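PDB 4YBN: flavin-nucleotide-binding protein from Mycobacterium smegmatis, which binds both FAD and haem and belongs to the split beta-barrel oxidoreductase superfamily, so that it probably serves in redox chemistry. Local coordinates for the interface of chains A and B. Coordinates in Å, arbitrary orientation; residue numbers count along the deposited sequence, not the author numbering. Chains: chain A/B, Flavin-nucleotide-binding protein.

The four contacts sample one two-fold symmetric interface between copies of the same chain, and each has a twin with the chains exchanged. Contacts 2 and 4 are neighbours, about 15 Å apart between the centres of their C-alpha atoms, and both use strand 184-192 of chain A, paired with the end of that strand and with strand 196-197 in chain B. Contact 1, on barrel strands, lies about 28 Å from contact 2 and 30 Å from contact 3. Contacts 3 and 4 are some 46 Å apart, so the chains touch over a long span, from the haem-lining loop of contact 3 to the segment 196-199 of contact 4.

Contact 1: the interface of chains A and B. Residues chain A 38, 45-47; chain B 38, 45-47, 80.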
# COMPACT_ATOMS: atom_id res chain seq x y z
N ALA A 38 -6.06 -1.04 10.57
CA ALA A 38 -7.41 -0.54 10.79
C ALA A 38 -7.88 -0.95 12.18
O ALA A 38 -7.64 -2.10 12.62
CB ALA A 38 -8.31 -1.16 9.76
N PRO A 45 -14.34 3.85 12.03
CA PRO A 45 -13.13 3.20 11.57
C PRO A 45 -12.00 4.14 11.46
O PRO A 45 -12.21 5.32 11.15
CB PRO A 45 -13.52 2.65 10.19
CG PRO A 45 -14.61 3.56 9.68
CD PRO A 45 -15.30 4.10 10.92
N VAL A 46 -10.78 3.66 11.74
CA VAL A 46 -9.60 4.46 11.53
C VAL A 46 -8.55 3.58 10.85
O VAL A 46 -8.54 2.33 11.01
CB VAL A 46 -9.03 5.17 12.76
CG1 VAL A 46 -10.10 5.87 13.59
CG2 VAL A 46 -8.26 4.23 13.61
N ALA A 47 -7.74 4.19 10.03
CA ALA A 47 -6.70 3.43 9.30
C ALA A 47 -5.43 4.26 9.21
O ALA A 47 -5.52 5.49 9.05
CB ALA A 47 -7.18 3.07 7.94
N ALA B 38 -10.98 0.98 5.29
CA ALA B 38 -11.29 0.36 6.55
C ALA B 38 -12.76 0.66 6.82
O ALA B 38 -13.21 1.77 6.61
CB ALA B 38 -10.40 0.92 7.65
N PRO B 45 -13.01 -4.30 13.07
CA PRO B 45 -12.51 -3.60 11.89
C PRO B 45 -12.24 -4.55 10.80
O PRO B 45 -11.85 -5.74 11.00
CB PRO B 45 -11.25 -2.92 12.41
CG PRO B 45 -10.76 -3.93 13.48
CD PRO B 45 -12.02 -4.37 14.16
N VAL B 46 -12.47 -4.08 9.59
CA VAL B 46 -12.05 -4.80 8.40
C VAL B 46 -11.34 -3.81 7.47
O VAL B 46 -11.61 -2.62 7.47
CB VAL B 46 -13.19 -5.53 7.67
CG1 VAL B 46 -13.95 -6.53 8.60
CG2 VAL B 46 -14.14 -4.56 7.08
N ALA B 47 -10.45 -4.34 6.66
CA ALA B 47 -9.59 -3.53 5.77
C ALA B 47 -9.41 -4.26 4.46
O ALA B 47 -9.03 -5.42 4.47
CB ALA B 47 -8.26 -3.28 6.44
N ALA B 80 -12.88 4.67 6.42
CA ALA B 80 -11.62 5.44 6.44
C ALA B 80 -10.79 4.90 5.29
O ALA B 80 -10.72 3.69 5.09
CB ALA B 80 -10.90 5.29 7.75
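The pyrrolidine ring of A:Pro45 lies over one face of the backbone carbonyl of B:Ala38, with its CB 3.7 Å from B:Ala38 O and its CG near the same oxygen. B:Pro45 repeats this on the other side of the two-fold, its CB lying over the flat carbonyl of A:Ala38, 3.7 Å from A:Ala38 O. Both rings pucker in the same sense (chi1 27° and 32°), and in each the CB-CG side is turned to the partner. The carbonyl of A:Pro45 is roofed in turn by the methyl of B:Ala80, whose CB approaches the face of the group and stands 3.6 Å from A:Pro45 O.

Between these layers the two copies of Ala38 meet methyl to methyl, A:Ala38 CB lying 3.6 Å from B:Ala38 CB. Each of these methyls also touches Ala47 of the other chain, as in the 3.9 Å approach of A:Ala47 CB to B:Ala38 CB. Side chains this short let the backbones come close, and A:Ala38 and B:Ala38 hide 32 and 29 Å² respectively. A:Val46 takes part through its backbone, its CA facing the methyl of B:Ala80, while its branched side chain points away.

In the split beta-barrel fold these residues belong to strands 34-41, 44-51 and 78-91, so the patch brings the barrel sheets of the two subunits together close to the symmetry axis.

Contact 2: the interface of chains A and B. Residues chain A 186-188; chain B 190-193, 218.
A:Leu188 and B:Tyr192 form an antiparallel beta bridge between the two copies of strand 184-192. Just beyond it, the amide N of B:Gly193 donates a hydrogen bond to the backbone oxygen of A:Pro187, 2.8 Å from B:Gly193 N to A:Pro187 O. The bond is fairly straight at the hydrogen (168°), although the donor stands above the carbonyl plane, 43° out of it.

The side chains of the bridged pair run alongside each other and point the same way. Methyl CD2 of A:Leu188 stands above the plane of the phenol ring but just outside its CD1 edge, 3.6 Å from B:Tyr192 CD1. A:Val186 reaches the same ring carbon from the opposite side, with its CG1 3.6 Å from B:Tyr192 CD1; this branch is anti to the backbone N (chi1 -170°). The CD1 side of the tyrosine is therefore held between a leucine and a valine of the partner strand. On its side away from the ring, A:Leu188 CD2 meets B:Leu218, at about a right angle to that side chain and 3.7 Å from B:Leu218 CG, with the methyl CG2 of B:Thr190 close by. A:Leu188 accordingly buries 64 Å² of its surface.

Since residue 188 of one chain faces 192 of the other, the two-fold passes near residue 190, and the exchanged twin continues the pairing. The two strands thus make a small intersubunit ribbon, with the C-terminal segment of chain B packed against it.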
# COMPACT_ATOMS: atom_id res chain seq x y z
N VAL A 186 1.15 -4.36 -18.07
CA VAL A 186 2.26 -3.48 -17.80
C VAL A 186 2.69 -3.73 -16.35
O VAL A 186 1.93 -3.38 -15.43
CB VAL A 186 1.88 -2.04 -17.95
CG1 VAL A 186 3.13 -1.18 -17.89
CG2 VAL A 186 1.15 -1.84 -19.28
N PRO A 187 3.85 -4.38 -16.15
CA PRO A 187 4.31 -4.66 -14.79
C PRO A 187 4.66 -3.43 -14.01
O PRO A 187 4.98 -2.38 -14.60
CB PRO A 187 5.60 -5.44 -15.03
CG PRO A 187 5.47 -5.97 -16.40
CD PRO A 187 4.84 -4.85 -17.13
N LEU A 188 4.60 -3.60 -12.69
CA LEU A 188 5.02 -2.58 -11.72
C LEU A 188 6.00 -3.21 -10.77
O LEU A 188 5.80 -4.32 -10.28
CB LEU A 188 3.83 -2.02 -10.97
CG LEU A 188 2.95 -1.08 -11.80
CD1 LEU A 188 1.52 -0.94 -11.30
CD2 LEU A 188 3.57 0.31 -11.93
N THR B 190 8.50 3.44 -7.74
CA THR B 190 7.74 2.39 -8.43
C THR B 190 7.67 2.72 -9.91
O THR B 190 7.36 3.83 -10.25
CB THR B 190 6.36 2.30 -7.82
OG1 THR B 190 6.56 2.06 -6.44
CG2 THR B 190 5.59 1.10 -8.43
N GLN B 191 7.99 1.75 -10.76
CA GLN B 191 8.21 2.02 -12.17
C GLN B 191 7.41 1.01 -12.99
O GLN B 191 7.31 -0.12 -12.61
CB GLN B 191 9.69 1.81 -12.50
CG GLN B 191 10.69 2.52 -11.59
CD GLN B 191 11.00 3.91 -12.09
OE1 GLN B 191 10.87 4.19 -13.29
NE2 GLN B 191 11.40 4.79 -11.18
N TYR B 192 6.83 1.45 -14.09
CA TYR B 192 6.26 0.54 -15.07
C TYR B 192 7.39 -0.18 -15.76
O TYR B 192 8.39 0.41 -16.08
CB TYR B 192 5.52 1.34 -16.15
CG TYR B 192 4.30 2.06 -15.72
CD1 TYR B 192 3.17 1.37 -15.39
CD2 TYR B 192 4.26 3.44 -15.71
CE1 TYR B 192 2.03 2.02 -15.05
CE2 TYR B 192 3.13 4.10 -15.36
CZ TYR B 192 2.01 3.37 -15.05
OH TYR B 192 0.87 4.01 -14.66
N GLY B 193 7.24 -1.47 -15.93
CA GLY B 193 8.16 -2.29 -16.67
C GLY B 193 7.70 -2.40 -18.13
O GLY B 193 6.69 -1.83 -18.56
N LEU B 218 5.27 5.18 -11.81
CA LEU B 218 3.85 5.36 -11.53
C LEU B 218 3.78 6.86 -11.25
O LEU B 218 4.45 7.33 -10.34
CB LEU B 218 3.47 4.62 -10.29
CG LEU B 218 2.52 3.46 -10.32
CD1 LEU B 218 2.19 3.12 -8.87
CD2 LEU B 218 1.28 3.75 -11.13

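Contact 3: the interface of chains A and B. Residues chain A 127, 138, 141, 145; chain B 94-96.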
# COMPACT_ATOMS: atom_id res chain seq x y z
N THR A 127 14.61 -3.85 13.14
CA THR A 127 15.59 -3.09 12.33
C THR A 127 16.25 -3.89 11.20
O THR A 127 16.36 -3.41 10.07
CB THR A 127 16.68 -2.59 13.27
OG1 THR A 127 16.09 -1.63 14.12
CG2 THR A 127 17.84 -1.99 12.51
N LEU A 138 25.39 -0.71 14.20
CA LEU A 138 25.04 0.42 15.02
C LEU A 138 25.35 0.14 16.50
O LEU A 138 25.33 -0.99 16.96
CB LEU A 138 23.52 0.66 14.92
CG LEU A 138 22.86 0.85 13.58
CD1 LEU A 138 21.38 0.56 13.64
CD2 LEU A 138 23.02 2.28 13.16
N SER A 141 20.76 0.57 21.37
CA SER A 141 19.84 1.63 21.73
C SER A 141 20.01 1.96 23.21
O SER A 141 20.42 1.10 23.99
CB SER A 141 18.42 1.14 21.45
OG SER A 141 18.23 0.98 20.02
N GLU A 145 15.96 5.75 24.74
CA GLU A 145 15.37 5.42 23.45
C GLU A 145 14.34 4.29 23.59
O GLU A 145 13.23 4.37 23.02
CB GLU A 145 16.44 5.03 22.41
CG GLU A 145 17.27 6.23 21.94
CD GLU A 145 18.55 5.86 21.21
OE1 GLU A 145 19.01 4.71 21.29
OE2 GLU A 145 19.07 6.75 20.48
N SER B 94 21.53 5.85 14.31
CA SER B 94 20.93 5.04 15.35
C SER B 94 19.69 4.40 14.78
O SER B 94 19.02 4.94 13.88
CB SER B 94 20.48 5.90 16.55
OG SER B 94 19.36 6.73 16.25
N SER B 95 19.34 3.26 15.30
CA SER B 95 18.10 2.61 14.84
C SER B 95 16.90 3.43 15.30
O SER B 95 15.93 3.60 14.54
CB SER B 95 18.05 1.22 15.36
OG SER B 95 18.03 1.23 16.78
N PHE B 96 17.01 4.06 16.48
CA PHE B 96 15.95 4.97 16.97
C PHE B 96 15.56 6.04 15.97
O PHE B 96 14.40 6.37 15.87
CB PHE B 96 16.38 5.67 18.27
CG PHE B 96 15.32 6.58 18.87
CD1 PHE B 96 14.20 6.04 19.53
CD2 PHE B 96 15.48 7.96 18.86
CE1 PHE B 96 13.26 6.87 20.13
CE2 PHE B 96 14.53 8.79 19.44
CZ PHE B 96 13.42 8.25 20.07
O HOH W 1 18.87 3.52 18.77
O HOH W 2 19.62 -1.15 18.29
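A:Glu145 lies across the ring of B:Phe96 beside a haem pocket, of which B:Phe96 is part, in this split beta-barrel protein of the pyridoxamine 5'-phosphate oxidase family. A:Thr127 and A:Ser141 on one side, and B:Ser95 and B:Phe96 on the other, probably line one haem pocket from the two subunits. The CG of A:Glu145 stands over one face of the phenyl ring, 3.6 Å above the plane and displaced toward the rim, a CH-pi contact. The carboxylate is turned nearly parallel to the ring, the planes 19° apart, and A:Glu145 OE2 stops 3.6 Å from B:Phe96 CB. A chain extended beyond CG brings the acid group this far.

The other carboxylate oxygen turns to water 1, with A:Glu145 OE1 2.8 Å from it. That water also meets the amide of B:Phe96, 3.0 Å from its N, and the hydroxyls of A:Ser141 and B:Ser95, so it ties together polar groups of both chains. Water 2 makes a second bridge between the two serines, whose OG atoms lie 3.3 Å apart, A:Ser141 OG to B:Ser95 OG.

B:Ser95 points its hydroxyl at these waters from a position between its backbone N and carbonyl carbon (chi1 62°). Its CB packs on A:Leu138, 3.8 Å from A:Leu138 CD1, with the hydroxyl of A:Thr127 beside it.

Contact 4: the interface of chains A and B. Residues chain A 169-170, 183-184; chain B 196-199.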
# COMPACT_ATOMS: atom_id res chain seq x y z
N TRP A 169 -3.61 -13.13 -16.66
CA TRP A 169 -3.71 -12.34 -17.89
C TRP A 169 -5.14 -11.82 -18.10
O TRP A 169 -6.03 -12.29 -17.45
CB TRP A 169 -3.36 -13.23 -19.08
CG TRP A 169 -2.01 -13.65 -19.05
CD1 TRP A 169 -1.54 -14.86 -18.64
CD2 TRP A 169 -0.87 -12.86 -19.41
NE1 TRP A 169 -0.17 -14.87 -18.74
CE2 TRP A 169 0.26 -13.66 -19.21
CE3 TRP A 169 -0.71 -11.56 -19.91
CZ2 TRP A 169 1.55 -13.20 -19.47
CZ3 TRP A 169 0.56 -11.12 -20.17
CH2 TRP A 169 1.67 -11.94 -19.97
N PRO A 170 -5.36 -10.87 -19.05
CA PRO A 170 -6.73 -10.45 -19.30
C PRO A 170 -7.64 -11.66 -19.70
O PRO A 170 -7.20 -12.59 -20.40
CB PRO A 170 -6.58 -9.51 -20.50
CG PRO A 170 -5.19 -9.07 -20.51
CD PRO A 170 -4.39 -10.17 -19.91
N ALA A 183 -3.68 -6.71 -26.01
CA ALA A 183 -3.99 -6.95 -24.61
C ALA A 183 -2.70 -7.41 -23.92
O ALA A 183 -1.76 -7.88 -24.59
CB ALA A 183 -5.06 -7.99 -24.46
N GLY A 184 -2.63 -7.30 -22.58
CA GLY A 184 -1.40 -7.61 -21.91
C GLY A 184 -1.31 -7.04 -20.50
O GLY A 184 -2.34 -6.71 -19.88
N LEU B 196 3.97 -6.78 -21.35
CA LEU B 196 3.93 -8.15 -21.65
C LEU B 196 2.64 -8.35 -22.44
O LEU B 196 1.53 -8.11 -21.95
CB LEU B 196 3.90 -8.94 -20.36
CG LEU B 196 5.07 -8.67 -19.45
CD1 LEU B 196 4.99 -9.52 -18.16
CD2 LEU B 196 6.37 -8.95 -20.18
N THR B 197 2.83 -8.75 -23.69
CA THR B 197 1.73 -9.00 -24.58
C THR B 197 1.06 -10.28 -24.15
O THR B 197 1.71 -11.24 -23.95
CB THR B 197 2.28 -9.14 -26.00
OG1 THR B 197 2.79 -7.86 -26.42
CG2 THR B 197 1.20 -9.62 -26.94
N ALA B 198 -0.25 -10.28 -24.05
CA ALA B 198 -0.99 -11.49 -23.71
C ALA B 198 -0.86 -12.60 -24.78
O ALA B 198 -0.72 -12.27 -25.96
CB ALA B 198 -2.46 -11.14 -23.51
N PRO B 199 -0.94 -13.89 -24.36
CA PRO B 199 -0.82 -15.03 -25.27
C PRO B 199 -1.78 -15.06 -26.48
O PRO B 199 -1.38 -15.57 -27.51
CB PRO B 199 -1.06 -16.26 -24.36
CG PRO B 199 -1.61 -15.72 -23.07
CD PRO B 199 -1.01 -14.34 -22.95
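A:Trp169 lays its indole against the strand end and turn at B:Leu196 to B:Pro199. From CB the chain leads to CG beside the backbone N (chi1 -65°), which directs the ring system toward chain B. CG is the first atom to meet the ring of B:Pro199. The proline CD sits over the five-membered ring, 4.0 Å from its centroid, in a CH-pi contact; the fusion carbon A:Trp169 CD2 is 3.8 Å from B:Pro199 CD, and CE2 lies under the same methylene. Farther out, on the benzo ring, CE3 packs on the backbone of B:Ala198, 3.8 Å from B:Ala198 CA. CZ3 turns its edge to the carbonyl of B:Leu196, whose O lies in the indole plane 3.6 Å from A:Trp169 CZ3. At the tip, CH2 reaches B:Leu196 CB at 3.8 Å, the two side chains roughly perpendicular. A:Pro170 CD borders the ring edge from its own chain.

Beside the indole the backbones pair. B:Ala198 N donates a nearly straight hydrogen bond (177° at the hydrogen) to A:Ala183 O, 2.9 Å from N to O, while A:Gly184 and B:Thr197 form an antiparallel bridge. The methyl of B:Ala198 lies between A:Ala183 and the indole, touching both.

With 70 Å² of A:Trp169 buried, this clamp holds the C-terminal part of chain B against chain A and probably steadies the dimer, whose cofactor pockets appear to be built from both chains.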